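Local coordinates for Ent-copalyl diphosphate synthase (Streptomyces platensis, PDB 5BP8), which belongs to the terpene cyclase family of helical proteins, with a region related to the C-terminal domain of squalene-hopene cyclase, at residues 174-177 and 178-182; 211-214 and 215-218. One frame throughout, in Å; residues are numbered along the deposited sequence.

Interaction 1 of 2, residues 174-177 and 178-182; sequences AGVR and EMTEQ
The C-terminal end of helix 171-179 is the setting, where Val-176 and Thr-180 meet one turn apart as the chain leaves the helix. Val-176 O is gripped twice by Thr-180. Thr-180 N donates to it at 2.9 Å, the i to i+4 bond of an alpha helix, and Thr-180 OG1 donates to it at 2.8 Å. The two donors arrive from opposite faces of the carbonyl plane. The hydroxyl is turned back to the helix because chi1 of Thr-180 is 54°, which sets OG1 between the backbone N and the carbonyl carbon. The same rotation lays CG2 beside the backbone N, and the methyl meets Val-176 CG1 at 4.2 Å. The two side chains run obliquely to each other there. Val-176 has CG1 anti to its own backbone N, at a chi1 of 171°, which brings that branch to the threonine.

One residue earlier at each end, Met-179 N, of a selenomethionine, donates to Gly-175 O at 2.8 Å. Glu-178 N donates to Ala-174 O at 3.0 Å. Thr-180 is the first residue to depart from helical backbone angles. Beyond it, Glu-181 comes alongside the carbonyl of Arg-177, with CG 3.6 Å from Arg-177 O. A water bonded to Glu-181 OE2 also reaches Arg-177 O by a weak bond.

Thr-180 OG1 has a further hydrogen bond with Arg-202 NH1, so the hydroxyl ties the helix end to a later part of the chain. The Arg-177 side chain is extended from CG to NE, and NE donates to the O of Val-196, the last residue of helix 193-196. Val-176 packs on Phe-129 and Arg-177 touches Ser-133, both on helix 127-144, while Leu-185 of the following loop touches Val-176 and Thr-180.

Interaction 2 of 2, residues 211-214 and 215-218; sequences PPHN and GSVG
The imidazole of His-213 lies against the hydroxyl of Ser-216, with CD2 3.2 Å from Ser-216 OG, in an oblique approach. The hydroxyl is also bonded to the backbone of the same histidine, since Ser-216 OG donates to His-213 O at 2.8 Å. That donor lies in the carbonyl plane. Ser-216 N donates to the same oxygen at 3.0 Å, from a position tilted 30° out of the plane. One serine thus holds His-213 O by both its backbone and its side chain. Ser-216 OG stands between its own backbone N and carbonyl carbon, at a chi1 of 60°, and this points the hydroxyl back along the turn. His-213 has a similar first torsion, which folds its ring to the side where the hydroxyl lies.

The backbone bond closes a type II beta turn from His-213 to Ser-216. Asn-214 and Gly-215 are its two central residues. Gly-215 has a phi of 94°, and a CB there would run into the carbonyl oxygen of Asn-214, so the conformation calls for glycine. The amide of Asn-214 is held by a residue before the turn: its ND2 bonds to Gly-209 O.

Most of the contact is buried. The His-213 ring stacks with that of His-207, and its NE2 is hydrogen-bonded to Pro-301 O. His-207 also makes backbone hydrogen bonds with Gly-215 and Ser-216. The turn lies in the loop between helices 193-196 and 221-228. Tyr-241 of helix 237-249 touches both His-213 and Ser-216. Thr-224 of helix 221-228 touches Ser-216, and its OG1 is hydrogen-bonded to Val-217 N.

Overall arrangement
Interaction 1 and interaction 2 follow one another along the chain, with helix 193-196 between them. Their centres are 25 Å apart and their nearest atoms about 12 Å apart, so they do not touch. The two share one arrangement: a carbonyl oxygen receives both the backbone N and the side-chain hydroxyl of a single later residue. In 174-182 this happens four residues on, at a helix end on the surface. In 211-218 it happens three residues on, in a buried turn. The centre of interaction 1 lies 27 Å from the centre of the chain, and that of interaction 2 is nearer, at 18 Å.

Interaction 1 of 2, residues 174-177 and 178-182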
loop_
_atom_site.group_PDB
_atom_site.type_symbol
_atom_site.label_atom_id
_atom_site.label_comp_id
_atom_site.label_asym_id
_atom_site.label_seq_id
_atom_site.Cartn_x
_atom_site.Cartn_y
_atom_site.Cartn_z
ATOM N N ALA A 174 -4.691 6.349 -23.589
ATOM C CA ALA A 174 -4.327 6.562 -24.977
ATOM C C ALA A 174 -3.436 7.812 -25.106
ATOM O O ALA A 174 -2.447 7.812 -25.839
ATOM C CB ALA A 174 -5.576 6.687 -25.838
ATOM N N GLY A 175 -3.782 8.861 -24.365
ATOM C CA GLY A 175 -3.030 10.095 -24.379
ATOM C C GLY A 175 -1.632 9.920 -23.835
ATOM O O GLY A 175 -0.676 10.430 -24.402
ATOM N N VAL A 176 -1.506 9.182 -22.735
ATOM C CA VAL A 176 -0.221 8.972 -22.125
ATOM C C VAL A 176 0.627 8.069 -22.997
ATOM O O VAL A 176 1.828 8.309 -23.132
ATOM C CB VAL A 176 -0.342 8.453 -20.693
ATOM C CG1 VAL A 176 1.015 8.033 -20.151
ATOM C CG2 VAL A 176 -0.975 9.526 -19.824
ATOM N N ARG A 177 0.006 7.078 -23.639
ATOM C CA ARG A 177 0.740 6.275 -24.607
ATOM C C ARG A 177 1.280 7.132 -25.770
ATOM O O ARG A 177 2.435 6.992 -26.161
ATOM C CB ARG A 177 -0.136 5.146 -25.136
ATOM C CG ARG A 177 -0.304 4.033 -24.124
ATOM C CD ARG A 177 -1.323 3.018 -24.588
ATOM N NE ARG A 177 -1.278 1.803 -23.772
ATOM C CZ ARG A 177 -2.197 0.842 -23.786
ATOM N NH1 ARG A 177 -3.280 0.958 -24.563
ATOM N NH2 ARG A 177 -2.047 -0.238 -23.012
ATOM N N GLU A 178 0.466 8.019 -26.309
ATOM C CA GLU A 178 0.946 8.848 -27.389
ATOM C C GLU A 178 2.034 9.806 -26.879
ATOM O O GLU A 178 3.075 9.957 -27.518
ATOM C CB GLU A 178 -0.187 9.609 -28.076
ATOM C CG GLU A 178 0.361 10.389 -29.267
ATOM C CD GLU A 178 -0.690 11.121 -30.073
ATOM O OE1 GLU A 178 -1.893 11.071 -29.706
ATOM O OE2 GLU A 178 -0.279 11.755 -31.081
HETATM N N MSE A 179 1.805 10.429 -25.723
HETATM C CA MSE A 179 2.795 11.361 -25.177
HETATM C C MSE A 179 4.140 10.693 -24.991
HETATM O O MSE A 179 5.167 11.292 -25.281
HETATM C CB MSE A 179 2.343 12.030 -23.872
HETATM C CG MSE A 179 3.310 13.149 -23.446
HETATM SE SE MSE A 179 3.097 13.629 -21.548
HETATM C CE MSE A 179 4.022 12.087 -20.740
ATOM N N THR A 180 4.158 9.450 -24.507
ATOM C CA THR A 180 5.406 8.766 -24.185
ATOM C C THR A 180 6.164 8.201 -25.406
ATOM O O THR A 180 7.202 7.561 -25.245
ATOM C CB THR A 180 5.227 7.703 -23.055
ATOM O OG1 THR A 180 4.186 6.783 -23.390
ATOM C CG2 THR A 180 4.865 8.380 -21.753
ATOM N N GLU A 181 5.685 8.497 -26.614
ATOM C CA GLU A 181 6.507 8.357 -27.816
ATOM C C GLU A 181 7.512 9.513 -27.949
ATOM O O GLU A 181 8.536 9.378 -28.632
ATOM C CB GLU A 181 5.620 8.274 -29.057
ATOM C CG GLU A 181 4.669 7.078 -29.003
ATOM C CD GLU A 181 3.634 7.056 -30.109
ATOM O OE1 GLU A 181 3.755 7.828 -31.095
ATOM O OE2 GLU A 181 2.677 6.262 -29.984
ATOM N N GLN A 182 7.227 10.651 -27.293
ATOM C CA GLN A 182 8.079 11.830 -27.438
ATOM C C GLN A 182 8.672 12.410 -26.157
ATOM O O GLN A 182 9.545 13.281 -26.221
ATOM C CB GLN A 182 7.330 12.938 -28.197
ATOM C CG GLN A 182 6.228 13.626 -27.428
ATOM C CD GLN A 182 5.704 14.853 -28.172
ATOM O OE1 GLN A 182 6.202 15.962 -27.972
ATOM N NE2 GLN A 182 4.752 14.656 -29.047
HETATM O O HOH W 1 2.301 4.221 -28.162
#

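Interaction 2 of 2, residues 211-214 and 215-218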
loop_
_atom_site.group_PDB
_atom_site.type_symbol
_atom_site.label_atom_id
_atom_site.label_comp_id
_atom_site.label_asym_id
_atom_site.label_seq_id
_atom_site.Cartn_x
_atom_site.Cartn_y
_atom_site.Cartn_z
ATOM N N PRO A 211 22.046 -1.454 -3.488
ATOM C CA PRO A 211 21.269 -2.665 -3.337
ATOM C C PRO A 211 20.097 -2.417 -2.377
ATOM O O PRO A 211 20.095 -1.426 -1.631
ATOM C CB PRO A 211 22.281 -3.682 -2.790
ATOM C CG PRO A 211 23.385 -2.859 -2.205
ATOM C CD PRO A 211 23.459 -1.655 -3.090
ATOM N N PRO A 212 19.109 -3.323 -2.369
ATOM C CA PRO A 212 19.138 -4.638 -2.979
ATOM C C PRO A 212 18.375 -4.802 -4.285
ATOM O O PRO A 212 18.286 -5.926 -4.788
ATOM C CB PRO A 212 18.444 -5.495 -1.917
ATOM C CG PRO A 212 17.419 -4.582 -1.354
ATOM C CD PRO A 212 18.006 -3.202 -1.399
ATOM N N HIS A 213 17.885 -3.711 -4.858
ATOM C CA HIS A 213 16.900 -3.789 -5.935
ATOM C C HIS A 213 17.354 -3.081 -7.198
ATOM O O HIS A 213 16.544 -2.578 -7.964
ATOM C CB HIS A 213 15.580 -3.229 -5.464
ATOM C CG HIS A 213 15.651 -1.820 -5.009
ATOM N ND1 HIS A 213 16.554 -1.379 -4.062
ATOM C CD2 HIS A 213 14.888 -0.759 -5.320
ATOM C CE1 HIS A 213 16.346 -0.099 -3.815
ATOM N NE2 HIS A 213 15.351 0.304 -4.582
ATOM N N ASN A 214 18.667 -3.045 -7.447
ATOM C CA ASN A 214 19.123 -2.507 -8.733
ATOM C C ASN A 214 18.405 -3.189 -9.896
ATOM O O ASN A 214 18.244 -4.409 -9.915
ATOM C CB ASN A 214 20.625 -2.687 -8.879
ATOM C CG ASN A 214 21.401 -1.661 -8.098
ATOM O OD1 ASN A 214 21.072 -0.483 -8.113
ATOM N ND2 ASN A 214 22.434 -2.101 -7.394
ATOM N N GLY A 215 17.989 -2.387 -10.865
ATOM C CA GLY A 215 17.245 -2.874 -12.027
ATOM C C GLY A 215 15.726 -2.793 -11.915
ATOM O O GLY A 215 15.027 -2.880 -12.936
ATOM N N SER A 216 15.200 -2.670 -10.695
ATOM C CA SER A 216 13.757 -2.474 -10.518
ATOM C C SER A 216 13.315 -1.152 -11.133
ATOM O O SER A 216 14.078 -0.158 -11.157
ATOM C CB SER A 216 13.351 -2.515 -9.047
ATOM O OG SER A 216 13.998 -1.502 -8.296
ATOM N N VAL A 217 12.084 -1.146 -11.639
ATOM C CA VAL A 217 11.480 0.032 -12.250
ATOM C C VAL A 217 10.308 0.456 -11.377
ATOM O O VAL A 217 9.340 -0.312 -11.208
ATOM C CB VAL A 217 11.002 -0.264 -13.666
ATOM C CG1 VAL A 217 10.222 0.928 -14.261
ATOM C CG2 VAL A 217 12.198 -0.620 -14.539
ATOM N N GLY A 218 10.408 1.646 -10.792
ATOM C CA GLY A 218 9.401 2.103 -9.872
ATOM C C GLY A 218 9.095 1.147 -8.729
ATOM O O GLY A 218 7.967 1.114 -8.267
#